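Local coordinates for peptide-binding protein (Photobacterium damsela subsp. piscicida, PDB 6SQX) that probably acts as a secreted NlpC/P60 cysteine endopeptidase that cleaves the peptidoglycan of potentially competing bacteria, at residues Lys109-His114 and Asn162-Pro167; Gln177-Trp182 and Gln204-Trp209; Met188-Ser193 and Trp198-Gly203; Val420-Gly425 and Gly430-Gly435. All blocks are in the same frame, centred on the assembly; numbering follows the deposited sequence.

Interaction 1 of 4, residues Lys109-His114 and Asn162-Pro167. With EDO (1,2-ethanediol), chain S; EDO (1,2-ethanediol), chain H.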
loop_
_atom_site.group_PDB
_atom_site.type_symbol
_atom_site.label_atom_id
_atom_site.label_comp_id
_atom_site.label_asym_id
_atom_site.label_seq_id
_atom_site.Cartn_x
_atom_site.Cartn_y
_atom_site.Cartn_z
ATOM N N LYS A 109 5.330 7.138 -20.996
ATOM C CA LYS A 109 3.935 7.237 -20.564
ATOM C C LYS A 109 2.957 7.127 -21.730
ATOM O O LYS A 109 1.768 6.832 -21.515
ATOM C CB LYS A 109 3.718 8.549 -19.805
ATOM C CG LYS A 109 3.750 9.775 -20.688
ATOM C CD LYS A 109 3.599 11.071 -19.843
ATOM C CE LYS A 109 3.367 12.280 -20.763
ATOM N NZ LYS A 109 3.269 13.573 -19.994
ATOM N N ASN A 110 3.434 7.347 -22.945
ATOM C CA ASN A 110 2.631 7.216 -24.158
ATOM C C ASN A 110 2.982 5.961 -24.937
ATOM O O ASN A 110 2.604 5.837 -26.104
ATOM C CB ASN A 110 2.790 8.452 -25.044
ATOM C CG ASN A 110 2.202 9.707 -24.399
ATOM O OD1 ASN A 110 2.876 10.742 -24.263
ATOM N ND2 ASN A 110 0.944 9.626 -24.002
ATOM N N TYR A 111 3.675 5.012 -24.300
ATOM C CA TYR A 111 4.046 3.719 -24.876
ATOM C C TYR A 111 5.083 3.853 -25.985
ATOM O O TYR A 111 5.238 2.952 -26.835
ATOM C CB TYR A 111 2.827 2.919 -25.358
ATOM C CG TYR A 111 2.068 2.183 -24.275
ATOM C CD1 TYR A 111 2.461 2.230 -22.932
ATOM C CD2 TYR A 111 0.956 1.399 -24.606
ATOM C CE1 TYR A 111 1.764 1.496 -21.924
ATOM C CE2 TYR A 111 0.253 0.674 -23.637
ATOM C CZ TYR A 111 0.643 0.717 -22.281
ATOM O OH TYR A 111 -0.057 -0.009 -21.328
ATOM N N LEU A 112 5.835 5.057 -26.035
ATOM C CA LEU A 112 6.906 5.231 -27.015
ATOM C C LEU A 112 8.236 4.828 -26.394
ATOM O O LEU A 112 8.429 4.968 -25.183
ATOM C CB LEU A 112 6.997 6.695 -27.435
ATOM C CG LEU A 112 5.787 7.214 -28.212
ATOM C CD1 LEU A 112 5.898 8.715 -28.364
ATOM C CD2 LEU A 112 5.747 6.552 -29.581
ATOM N N PRO A 113 9.134 4.270 -27.190
ATOM C CA PRO A 113 10.450 3.924 -26.648
ATOM C C PRO A 113 11.103 5.152 -26.034
ATOM O O PRO A 113 11.037 6.260 -26.579
ATOM C CB PRO A 113 11.233 3.453 -27.880
ATOM C CG PRO A 113 10.224 3.176 -28.934
ATOM C CD PRO A 113 9.007 3.998 -28.633
ATOM N N HIS A 114 11.736 4.947 -24.885
ATOM C CA HIS A 114 12.547 6.005 -24.304
ATOM C C HIS A 114 13.757 6.305 -25.182
ATOM O O HIS A 114 14.379 5.409 -25.762
ATOM C CB HIS A 114 13.038 5.602 -22.922
ATOM C CG HIS A 114 12.033 5.864 -21.846
ATOM N ND1 HIS A 114 11.590 7.137 -21.548
ATOM C CD2 HIS A 114 11.401 5.035 -20.976
ATOM C CE1 HIS A 114 10.716 7.079 -20.562
ATOM N NE2 HIS A 114 10.569 5.814 -20.203
ATOM N N ASN A 162 7.980 -1.850 -19.268
ATOM C CA ASN A 162 8.494 -2.834 -20.213
ATOM C C ASN A 162 7.508 -2.948 -21.388
ATOM O O ASN A 162 6.435 -2.338 -21.374
ATOM C CB ASN A 162 8.682 -4.178 -19.513
ATOM C CG ASN A 162 9.840 -4.156 -18.490
ATOM O OD1 ASN A 162 10.929 -3.616 -18.768
ATOM N ND2 ASN A 162 9.600 -4.730 -17.317
ATOM N N ASN A 163 7.876 -3.705 -22.420
ATOM C CA ASN A 163 7.030 -3.869 -23.597
ATOM C C ASN A 163 5.608 -4.251 -23.184
ATOM O O ASN A 163 5.381 -5.283 -22.545
ATOM C CB ASN A 163 7.629 -4.961 -24.497
ATOM C CG ASN A 163 6.908 -5.088 -25.832
ATOM O OD1 ASN A 163 5.679 -4.985 -25.886
ATOM N ND2 ASN A 163 7.650 -5.310 -26.900
ATOM N N PHE A 164 4.651 -3.391 -23.524
ATOM C CA PHE A 164 3.268 -3.493 -23.064
ATOM C C PHE A 164 2.511 -4.645 -23.721
ATOM O O PHE A 164 1.386 -4.923 -23.293
ATOM C CB PHE A 164 2.564 -2.147 -23.268
ATOM C CG PHE A 164 2.774 -1.583 -24.658
ATOM C CD1 PHE A 164 2.007 -2.024 -25.700
ATOM C CD2 PHE A 164 3.812 -0.686 -24.927
ATOM C CE1 PHE A 164 2.194 -1.540 -26.996
ATOM C CE2 PHE A 164 4.029 -0.187 -26.214
ATOM C CZ PHE A 164 3.212 -0.620 -27.258
ATOM N N THR A 165 3.102 -5.349 -24.701
ATOM C CA THR A 165 2.485 -6.561 -25.222
ATOM C C THR A 165 2.853 -7.805 -24.422
ATOM O O THR A 165 2.334 -8.883 -24.710
ATOM C CB THR A 165 2.849 -6.781 -26.697
ATOM O OG1 THR A 165 4.244 -7.088 -26.816
ATOM C CG2 THR A 165 2.514 -5.549 -27.550
ATOM N N ILE A 166 3.722 -7.690 -23.427
ATOM C CA ILE A 166 4.138 -8.816 -22.589
ATOM C C ILE A 166 3.142 -8.931 -21.441
ATOM O O ILE A 166 2.875 -7.919 -20.774
ATOM C CB ILE A 166 5.542 -8.564 -22.019
ATOM C CG1 ILE A 166 6.573 -8.487 -23.133
ATOM C CG2 ILE A 166 5.954 -9.678 -21.028
ATOM C CD1 ILE A 166 7.987 -8.039 -22.611
ATOM N N PRO A 167 2.579 -10.106 -21.168
ATOM C CA PRO A 167 1.656 -10.238 -20.030
ATOM C C PRO A 167 2.343 -9.814 -18.744
ATOM O O PRO A 167 3.515 -10.149 -18.514
ATOM C CB PRO A 167 1.318 -11.736 -20.021
ATOM C CG PRO A 167 1.471 -12.147 -21.496
ATOM C CD PRO A 167 2.665 -11.356 -21.958
HETATM C C1 EDO S . -1.516 9.815 -18.826
HETATM O O1 EDO S . -1.777 11.103 -19.395
HETATM C C2 EDO S . -1.069 8.890 -19.947
HETATM O O2 EDO S . -0.124 9.592 -20.770
HETATM C C1 EDO H . 11.756 -2.813 -14.590
HETATM O O1 EDO H . 13.096 -3.083 -15.046
HETATM C C2 EDO H . 11.148 -4.073 -13.997
HETATM O O2 EDO H . 11.142 -5.104 -15.014
#
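Tyr111 and Phe164 form an offset stack between two surface loops, one leading to helix 118-126 and the other lying between strands 149-152 and 177-181, the latter within the SH3b1-type domain. The ring planes are 3° from parallel and the centroids 4.1 Å apart. From Tyr111 CB outward, CB lies 3.4 Å from Phe164 CE2, and CG is equally close to CD2 of the same ring. Tyr111 CD2 stands over the centre of the phenylalanine ring, 3.4 Å above its plane, while CE2 faces Phe164 CG. CZ lies nearest Phe164 CB, at 3.6 Å; that methylene makes a CH-pi contact over the tyrosine face. The hydroxyl at the tip is hydrogen-bonded to Tyr171 N, and Tyr161 meets the tyrosine ring edge-to-face. Phe164 CG sits between its backbone N and carbonyl carbon (chi1 49°), which turns the ring face-on to the tyrosine ring. Its backbone belongs to a type I turn from Asn163 to Ile166. An Asx turn shapes the same corner: Asn163 OD1 accepts from Thr165 N at 2.9 Å and, from above the carbonyl plane, from Thr165 OG1 at 2.7 Å.

Interaction 2 of 4, residues Gln177-Trp182 and Gln204-Trp209. With EDO (1,2-ethanediol), chain I.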
loop_
_atom_site.group_PDB
_atom_site.type_symbol
_atom_site.label_atom_id
_atom_site.label_comp_id
_atom_site.label_asym_id
_atom_site.label_seq_id
_atom_site.Cartn_x
_atom_site.Cartn_y
_atom_site.Cartn_z
ATOM N N GLN A 177 6.586 4.188 -10.353
ATOM C CA GLN A 177 5.529 4.449 -9.391
ATOM C C GLN A 177 5.732 3.625 -8.117
ATOM O O GLN A 177 5.794 2.386 -8.177
ATOM C CB GLN A 177 4.190 4.113 -10.048
ATOM C CG GLN A 177 2.965 4.363 -9.088
ATOM C CD GLN A 177 2.993 5.780 -8.440
ATOM O OE1 GLN A 177 3.348 6.785 -9.121
ATOM N NE2 GLN A 177 2.671 5.854 -7.126
ATOM N N LEU A 178 5.827 4.289 -6.953
ATOM C CA LEU A 178 6.141 3.557 -5.726
ATOM C C LEU A 178 4.995 3.450 -4.727
ATOM O O LEU A 178 4.727 2.350 -4.203
ATOM C CB LEU A 178 7.298 4.240 -5.004
ATOM C CG LEU A 178 8.628 4.217 -5.754
ATOM C CD1 LEU A 178 9.720 4.889 -4.884
ATOM C CD2 LEU A 178 9.072 2.784 -6.159
ATOM N N SER A 179 4.350 4.569 -4.382
ATOM C CA SER A 179 3.342 4.559 -3.324
ATOM C C SER A 179 2.357 5.697 -3.543
ATOM O O SER A 179 2.644 6.646 -4.276
ATOM C CB SER A 179 3.973 4.768 -1.943
ATOM O OG SER A 179 4.892 3.717 -1.685
ATOM N N ALA A 180 1.219 5.625 -2.845
ATOM C CA ALA A 180 0.261 6.727 -2.816
ATOM C C ALA A 180 0.148 7.195 -1.371
ATOM O O ALA A 180 -0.298 6.423 -0.510
ATOM C CB ALA A 180 -1.116 6.251 -3.285
ATOM N N LEU A 181 0.546 8.448 -1.101
ATOM C CA LEU A 181 0.476 9.022 0.248
ATOM C C LEU A 181 -0.647 10.041 0.343
ATOM O O LEU A 181 -0.799 10.892 -0.537
ATOM C CB LEU A 181 1.807 9.702 0.658
ATOM C CG LEU A 181 3.061 8.842 0.753
ATOM C CD1 LEU A 181 4.273 9.698 1.128
ATOM C CD2 LEU A 181 2.859 7.717 1.737
ATOM N N TRP A 182 -1.387 9.982 1.443
ATOM C CA TRP A 182 -2.564 10.820 1.578
ATOM C C TRP A 182 -2.260 12.144 2.272
ATOM O O TRP A 182 -1.363 12.249 3.116
ATOM C CB TRP A 182 -3.617 10.057 2.400
ATOM C CG TRP A 182 -3.831 8.671 1.878
ATOM C CD1 TRP A 182 -3.663 7.516 2.564
ATOM C CD2 TRP A 182 -4.190 8.287 0.530
ATOM N NE1 TRP A 182 -3.881 6.428 1.751
ATOM C CE2 TRP A 182 -4.215 6.869 0.496
ATOM C CE3 TRP A 182 -4.463 8.995 -0.644
ATOM C CZ2 TRP A 182 -4.536 6.152 -0.653
ATOM C CZ3 TRP A 182 -4.802 8.272 -1.796
ATOM C CH2 TRP A 182 -4.837 6.865 -1.787
ATOM N N GLN A 204 5.660 7.150 6.160
ATOM C CA GLN A 204 4.832 5.944 6.051
ATOM C C GLN A 204 5.607 4.727 5.517
ATOM O O GLN A 204 5.021 3.768 4.997
ATOM C CB GLN A 204 3.544 6.218 5.251
ATOM C CG GLN A 204 2.352 6.652 6.098
ATOM C CD GLN A 204 1.823 5.519 6.946
ATOM O OE1 GLN A 204 2.589 4.855 7.648
ATOM N NE2 GLN A 204 0.518 5.238 6.853
ATOM N N GLY A 205 6.932 4.683 5.711
ATOM C CA GLY A 205 7.683 3.534 5.225
ATOM C C GLY A 205 8.022 3.589 3.749
ATOM O O GLY A 205 8.392 2.560 3.149
ATOM N N THR A 206 7.926 4.770 3.130
ATOM C CA THR A 206 8.262 4.989 1.722
ATOM C C THR A 206 9.254 6.141 1.572
ATOM O O THR A 206 9.182 7.138 2.310
ATOM C CB THR A 206 6.967 5.295 0.895
ATOM O OG1 THR A 206 6.244 4.085 0.658
ATOM C CG2 THR A 206 7.293 5.934 -0.446
ATOM N N LEU A 207 10.169 5.996 0.605
ATOM C CA LEU A 207 11.120 7.026 0.215
ATOM C C LEU A 207 10.893 7.340 -1.256
ATOM O O LEU A 207 10.826 6.424 -2.079
ATOM C CB LEU A 207 12.550 6.499 0.359
ATOM C CG LEU A 207 13.693 7.328 -0.250
ATOM C CD1 LEU A 207 13.931 8.623 0.610
ATOM C CD2 LEU A 207 14.981 6.477 -0.313
ATOM N N GLY A 208 10.801 8.616 -1.609
ATOM C CA GLY A 208 10.765 8.938 -3.023
ATOM C C GLY A 208 10.341 10.371 -3.279
ATOM O O GLY A 208 10.248 11.174 -2.368
ATOM N N TRP A 209 10.152 10.683 -4.559
ATOM C CA TRP A 209 9.958 12.053 -5.007
ATOM C C TRP A 209 8.479 12.352 -5.230
ATOM O O TRP A 209 7.719 11.513 -5.751
ATOM C CB TRP A 209 10.681 12.262 -6.342
ATOM C CG TRP A 209 12.199 12.070 -6.263
ATOM C CD1 TRP A 209 12.880 10.888 -6.327
ATOM C CD2 TRP A 209 13.185 13.097 -6.107
ATOM N NE1 TRP A 209 14.240 11.115 -6.195
ATOM C CE2 TRP A 209 14.452 12.463 -6.088
ATOM C CE3 TRP A 209 13.121 14.485 -5.994
ATOM C CZ2 TRP A 209 15.654 13.174 -5.958
ATOM C CZ3 TRP A 209 14.310 15.194 -5.846
ATOM C CH2 TRP A 209 15.560 14.539 -5.854
HETATM C C1 EDO I . 14.450 4.006 -4.191
HETATM O O1 EDO I . 14.178 4.333 -5.563
HETATM C C2 EDO I . 13.282 4.510 -3.359
HETATM O O2 EDO I . 12.864 5.751 -3.917
#
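Ser179 and Thr206 point their hydroxyls at each other, OG to OG1 at 2.7 Å, in a hydrogen bond that either could donate. Both oxygens lie beside their own backbone N, opposite the carbonyl carbon (chi1 -61° and -77°), and Thr206 CG2 lies 3.5 Å from Ser179 OG. Ser179 OG also bonds to Arg341 NE, so this buried polar pair is tied to a side chain beyond the two strands. Flanking the hydroxyls, two leucines reach across. Leu178 extends CD1 to within 3.4 Å of Leu207 O, a carbonyl that also accepts a hydrogen bond of 2.8 Å from O2 of a bound ethanediol. Leu181 sends CD2 obliquely against Gln204 CB at 3.9 Å, whereas the amide end of that glutamine turns to Trp338 NE1 through OE1. Leu178 and Ser179 both face Val151 in a classic beta bulge, which lets these consecutive residues both direct their side chains toward segment 204-209. The contact thus packs the two-stranded sheet 149-152/177-181 of the SH3b1-type domain on strand 206-211, with Leu181 touching Ile201 of strand 198-203 and Leu207 turned away onto helix 90-102.

Interaction 3 of 4, residues Met188-Ser193 and Trp198-Gly203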
loop_
_atom_site.group_PDB
_atom_site.type_symbol
_atom_site.label_atom_id
_atom_site.label_comp_id
_atom_site.label_asym_id
_atom_site.label_seq_id
_atom_site.Cartn_x
_atom_site.Cartn_y
_atom_site.Cartn_z
ATOM N N MET A 188 9.356 13.649 6.213
ATOM C CA MET A 188 10.542 14.471 6.314
ATOM C C MET A 188 10.953 14.875 4.911
ATOM O O MET A 188 10.923 14.044 3.995
ATOM C CB MET A 188 11.669 13.647 6.915
ATOM C CG MET A 188 13.000 14.415 7.056
ATOM S SD MET A 188 14.311 13.556 7.956
ATOM C CE MET A 188 13.679 13.680 9.651
ATOM N N LEU A 189 11.317 16.159 4.756
ATOM C CA LEU A 189 11.786 16.707 3.492
ATOM C C LEU A 189 13.300 16.519 3.424
ATOM O O LEU A 189 14.018 16.874 4.374
ATOM C CB LEU A 189 11.422 18.193 3.403
ATOM C CG LEU A 189 9.937 18.528 3.656
ATOM C CD1 LEU A 189 9.740 20.013 3.382
ATOM C CD2 LEU A 189 8.939 17.675 2.875
ATOM N N ILE A 190 13.808 15.967 2.317
ATOM C CA ILE A 190 15.212 15.575 2.218
ATOM C C ILE A 190 15.991 16.471 1.263
ATOM O O ILE A 190 17.054 16.997 1.618
ATOM C CB ILE A 190 15.345 14.093 1.810
ATOM C CG1 ILE A 190 14.618 13.179 2.792
ATOM C CG2 ILE A 190 16.843 13.690 1.692
ATOM C CD1 ILE A 190 14.243 11.835 2.148
ATOM N N HIS A 191 15.493 16.647 0.039
ATOM C CA HIS A 191 16.308 17.204 -1.031
ATOM C C HIS A 191 15.369 17.723 -2.105
ATOM O O HIS A 191 14.322 17.125 -2.353
ATOM C CB HIS A 191 17.199 16.077 -1.581
ATOM C CG HIS A 191 18.259 16.533 -2.539
ATOM N ND1 HIS A 191 19.419 17.149 -2.123
ATOM C CD2 HIS A 191 18.341 16.447 -3.891
ATOM C CE1 HIS A 191 20.162 17.438 -3.173
ATOM N NE2 HIS A 191 19.542 17.013 -4.260
ATOM N N MET A 192 15.717 18.831 -2.738
ATOM C CA MET A 192 14.855 19.438 -3.749
ATOM C C MET A 192 15.560 19.428 -5.103
ATOM O O MET A 192 16.778 19.654 -5.182
ATOM C CB MET A 192 14.461 20.882 -3.336
ATOM C CG MET A 192 13.503 21.612 -4.289
ATOM S SD MET A 192 12.679 23.044 -3.530
ATOM C CE MET A 192 14.034 23.731 -2.605
ATOM N N SER A 193 14.801 19.172 -6.168
ATOM C CA SER A 193 15.340 19.181 -7.521
ATOM C C SER A 193 15.819 20.585 -7.914
ATOM O O SER A 193 15.430 21.598 -7.321
ATOM C CB SER A 193 14.289 18.669 -8.507
ATOM O OG SER A 193 13.161 19.531 -8.498
ATOM N N TRP A 198 10.194 19.234 -7.745
ATOM C CA TRP A 198 10.087 17.949 -7.066
ATOM C C TRP A 198 10.867 17.975 -5.761
ATOM O O TRP A 198 11.926 18.602 -5.666
ATOM C CB TRP A 198 10.671 16.838 -7.936
ATOM C CG TRP A 198 9.919 16.615 -9.199
ATOM C CD1 TRP A 198 10.128 17.249 -10.398
ATOM C CD2 TRP A 198 8.863 15.661 -9.421
ATOM N NE1 TRP A 198 9.252 16.759 -11.350
ATOM C CE2 TRP A 198 8.461 15.794 -10.775
ATOM C CE3 TRP A 198 8.200 14.733 -8.602
ATOM C CZ2 TRP A 198 7.449 15.013 -11.329
ATOM C CZ3 TRP A 198 7.188 13.953 -9.157
ATOM C CH2 TRP A 198 6.805 14.120 -10.490
ATOM N N THR A 199 10.361 17.251 -4.757
ATOM C CA THR A 199 11.032 17.119 -3.471
ATOM C C THR A 199 11.127 15.649 -3.112
ATOM O O THR A 199 10.152 14.910 -3.257
ATOM C CB THR A 199 10.290 17.915 -2.384
ATOM O OG1 THR A 199 10.336 19.302 -2.734
ATOM C CG2 THR A 199 10.975 17.755 -1.022
ATOM N N LEU A 200 12.316 15.218 -2.681
ATOM C CA LEU A 200 12.541 13.869 -2.197
ATOM C C LEU A 200 12.132 13.843 -0.733
ATOM O O LEU A 200 12.574 14.694 0.048
ATOM C CB LEU A 200 14.041 13.558 -2.298
ATOM C CG LEU A 200 14.466 12.150 -1.802
ATOM C CD1 LEU A 200 13.740 10.950 -2.496
ATOM C CD2 LEU A 200 15.994 11.991 -1.857
ATOM N N ILE A 201 11.223 12.927 -0.370
ATOM C CA ILE A 201 10.649 12.849 0.971
ATOM C C ILE A 201 10.688 11.413 1.471
ATOM O O ILE A 201 10.911 10.469 0.709
ATOM C CB ILE A 201 9.181 13.348 0.979
ATOM C CG1 ILE A 201 8.237 12.394 0.173
ATOM C CG2 ILE A 201 9.129 14.759 0.398
ATOM C CD1 ILE A 201 6.773 12.636 0.396
ATOM N N LYS A 202 10.428 11.243 2.763
ATOM C CA LYS A 202 10.153 9.904 3.271
ATOM C C LYS A 202 9.053 9.979 4.315
ATOM O O LYS A 202 8.952 10.966 5.051
ATOM C CB LYS A 202 11.425 9.231 3.842
ATOM C CG LYS A 202 12.201 10.080 4.880
ATOM C CD LYS A 202 13.555 9.393 5.102
ATOM C CE LYS A 202 14.425 10.142 6.108
ATOM N NZ LYS A 202 14.164 9.780 7.546
ATOM N N GLY A 203 8.239 8.928 4.368
ATOM C CA GLY A 203 7.178 8.844 5.358
ATOM C C GLY A 203 6.350 7.600 5.102
ATOM O O GLY A 203 6.351 7.055 3.993
#
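Strands 188-192 and 198-203 run antiparallel as a beta hairpin, their axes 4.7 Å apart at closest approach and 151° between directions, with the register shifted by one residue at a classic beta bulge where Ile190 and His191 both face Leu200. At the bulge, Leu200 O accepts from Ile190 N at 2.9 Å while Leu200 N donates a hydrogen bond to His191 O at 2.8 Å. Met188 and Lys202 form a hydrogen-bonded pair beyond it. Near the turn, Ser193 N bonds to Trp198 O almost straight, at 177°. Ser193 OG stands between its backbone N and carbonyl carbon (chi1 62°), and from there it accepts from Trp198 N at 3.1 Å while also bonding to Asp195.

On one face, Met188 and Lys202 lie side by side, with SD 3.8 Å from NZ; the ammonium is hydrogen-bonded to Asn73 O and Gln67 OE1. In one of its two conformers Ile190 crosses the lysine chain at about a right angle, CD1 toward Lys202 CG, and also rests on Leu200. His191 CB packs against Leu200 CB, leaving the imidazole to bond with Met126 O and Asn133 N. On the other face, Leu189 and Ile201 cross obliquely, Leu189 CD2 3.8 Å from Ile201 CG2. The hairpin supplies the second and third strands, counted from 206-211, of a five-stranded antiparallel sheet in the SH3b1-type domain: strand 206-211 flanks 198-203, strand 142-145 flanks 186-192, helix 90-102 packs on the Ile190 and Leu200 face, and strand 215-217 meets Leu189 and Thr199.

Interaction 4 of 4, residues Val420-Gly425 and Gly430-Gly435; sequences VKLVNG and GRALVG. With EDO (1,2-ethanediol), chain Q.
Val420 and Ala432 form one end of a beta hairpin made by strands 419-424 and 429-433, the two central strands of a mixed four-stranded sheet between 23-25 and 457-459. Two hydrogen-bonded pairs join the backbones. Val420 and Ala432 each donate the N-H to the other's carbonyl O, with Ala432 N to Val420 O the straighter bond at 170°; Leu422 and Gly430 do the same. Arg431 CA adds a CA-H...O contact to Val420 O at 3.3 Å.

Apolar contacts gather on the face bearing Val420, Leu422 and Ala432. Leu422 CD2 packs on Ala432 CB at 4.0 Å, while CD1 lies over the backbone at Arg431 C, 3.6 Å away; Ile24, Trp457 and Leu459 add to this layer. Leu422 CB rests 3.8 Å from Gly430 C.

The other face carries long polar side chains. Lys421 passes obliquely to Arg431, its CG 4.0 Å from NH1. Bent at chi2 (-71°), the arginine leans toward the neighbouring strand at CD, near Val420 O, before NH1 turns back to its own strand, where it also bonds to Gln429 OE1. Gly430 O is gripped from opposite faces of its carbonyl plane, by Leu422 N at 2.9 Å and by Arg431 NH1 at 2.9 Å.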
loop_
_atom_site.group_PDB
_atom_site.type_symbol
_atom_site.label_atom_id
_atom_site.label_comp_id
_atom_site.label_asym_id
_atom_site.label_seq_id
_atom_site.Cartn_x
_atom_site.Cartn_y
_atom_site.Cartn_z
ATOM N N VAL A 420 -3.351 -14.208 -12.497
ATOM C CA VAL A 420 -2.639 -15.442 -12.156
ATOM C C VAL A 420 -1.818 -15.879 -13.356
ATOM O O VAL A 420 -2.291 -15.837 -14.509
ATOM C CB VAL A 420 -3.620 -16.553 -11.749
ATOM C CG1 VAL A 420 -2.840 -17.803 -11.264
ATOM C CG2 VAL A 420 -4.571 -16.016 -10.672
ATOM N N LYS A 421 -0.596 -16.363 -13.103
ATOM C CA LYS A 421 0.259 -16.796 -14.201
ATOM C C LYS A 421 -0.319 -18.026 -14.926
ATOM O O LYS A 421 -0.807 -18.977 -14.302
ATOM C CB LYS A 421 1.680 -17.125 -13.690
ATOM C CG LYS A 421 2.691 -17.502 -14.805
ATOM C CD LYS A 421 4.133 -17.655 -14.293
ATOM C CE LYS A 421 4.992 -18.379 -15.321
ATOM N NZ LYS A 421 6.429 -18.127 -15.061
ATOM N N LEU A 422 -0.228 -18.001 -16.248
ATOM C CA LEU A 422 -0.560 -19.135 -17.101
ATOM C C LEU A 422 0.659 -19.479 -17.938
ATOM O O LEU A 422 1.490 -18.612 -18.227
ATOM C CB LEU A 422 -1.667 -18.755 -18.103
ATOM C CG LEU A 422 -2.916 -18.067 -17.551
ATOM C CD1 LEU A 422 -3.860 -17.627 -18.677
ATOM C CD2 LEU A 422 -3.607 -18.993 -16.531
ATOM N N VAL A 423 0.776 -20.747 -18.338
ATOM C CA VAL A 423 1.844 -21.155 -19.258
ATOM C C VAL A 423 1.236 -22.025 -20.353
ATOM O O VAL A 423 0.417 -22.901 -20.063
ATOM C CB VAL A 423 2.999 -21.890 -18.517
ATOM C CG1 VAL A 423 4.086 -22.282 -19.458
ATOM C CG2 VAL A 423 3.590 -20.981 -17.474
ATOM N N ASN A 424 1.616 -21.786 -21.608
ATOM C CA ASN A 424 1.100 -22.629 -22.686
ATOM C C ASN A 424 2.072 -23.764 -23.018
ATOM O O ASN A 424 3.105 -23.951 -22.364
ATOM C CB ASN A 424 0.675 -21.816 -23.913
ATOM C CG ASN A 424 1.855 -21.240 -24.691
ATOM O OD1 ASN A 424 3.006 -21.602 -24.456
ATOM N ND2 ASN A 424 1.564 -20.347 -25.643
ATOM N N GLY A 425 1.742 -24.535 -24.058
ATOM C CA GLY A 425 2.544 -25.703 -24.394
ATOM C C GLY A 425 3.924 -25.379 -24.924
ATOM O O GLY A 425 4.789 -26.268 -24.938
ATOM N N GLY A 430 1.224 -16.311 -19.855
ATOM C CA GLY A 430 -0.008 -15.563 -20.017
ATOM C C GLY A 430 -0.484 -15.156 -18.640
ATOM O O GLY A 430 0.143 -15.457 -17.619
ATOM N N ARG A 431 -1.599 -14.431 -18.607
ATOM C CA ARG A 431 -2.205 -14.059 -17.329
ATOM C C ARG A 431 -3.698 -14.313 -17.389
ATOM O O ARG A 431 -4.355 -13.963 -18.377
ATOM C CB ARG A 431 -1.993 -12.568 -16.952
ATOM C CG ARG A 431 -0.517 -12.208 -16.705
ATOM C CD ARG A 431 0.002 -12.821 -15.384
ATOM N NE ARG A 431 1.366 -12.379 -15.101
ATOM C CZ ARG A 431 2.454 -12.903 -15.669
ATOM N NH1 ARG A 431 2.351 -13.900 -16.545
ATOM N NH2 ARG A 431 3.662 -12.451 -15.324
ATOM N N ALA A 432 -4.231 -14.863 -16.305
ATOM C CA ALA A 432 -5.679 -14.894 -16.071
ATOM C C ALA A 432 -5.961 -13.619 -15.280
ATOM O O ALA A 432 -5.665 -13.538 -14.087
ATOM C CB ALA A 432 -6.086 -16.141 -15.289
ATOM N N LEU A 433 -6.501 -12.608 -15.962
ATOM C CA LEU A 433 -6.634 -11.276 -15.380
ATOM C C LEU A 433 -7.786 -11.171 -14.387
ATOM O O LEU A 433 -8.919 -11.609 -14.661
ATOM C CB LEU A 433 -6.907 -10.232 -16.465
ATOM C CG LEU A 433 -5.843 -9.961 -17.526
ATOM C CD1 LEU A 433 -6.385 -8.828 -18.409
ATOM C CD2 LEU A 433 -4.506 -9.549 -16.876
ATOM N N VAL A 434 -7.503 -10.527 -13.261
ATOM C CA VAL A 434 -8.486 -10.141 -12.257
ATOM C C VAL A 434 -8.522 -8.621 -12.202
ATOM O O VAL A 434 -9.465 -7.990 -12.689
ATOM C CB VAL A 434 -8.159 -10.786 -10.895
ATOM C CG1 VAL A 434 -9.180 -10.325 -9.822
ATOM C CG2 VAL A 434 -8.171 -12.305 -11.074
ATOM N N GLY A 435 -7.456 -7.996 -11.717
ATOM C CA GLY A 435 -7.268 -6.576 -11.946
ATOM C C GLY A 435 -8.072 -5.655 -11.056
ATOM O O GLY A 435 -8.204 -4.463 -11.390
HETATM C C1 EDO Q . -2.396 -20.222 -26.792
HETATM O O1 EDO Q . -1.164 -19.522 -26.996
HETATM C C2 EDO Q . -2.086 -21.593 -26.213
HETATM O O2 EDO Q . -1.282 -22.345 -27.137
#

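Interaction 1 comes first along the chain, followed by interaction 2, with interaction 3 nested inside the loop that interaction 2 closes, and then interaction 4. Interactions 2 and 3, centres about 11 Å apart, contribute neighbouring strands of one sheet, 206-211 and 198-203 respectively, joined where Gly208 O meets Ile201 N; both lie within the SH3b1-type domain. Interaction 1 lies at the surface, its centre about 23 Å from that of interaction 2. It touches interaction 4, about 19 Å away between centres, through Pro167 packing on Arg431 and Gly430; by this contact the loop 162-167 of the SH3b1-type domain reaches the hairpin of interaction 4. Interactions 3 and 4 stand on opposite sides of the chain's centre, about 38 Å apart between centres.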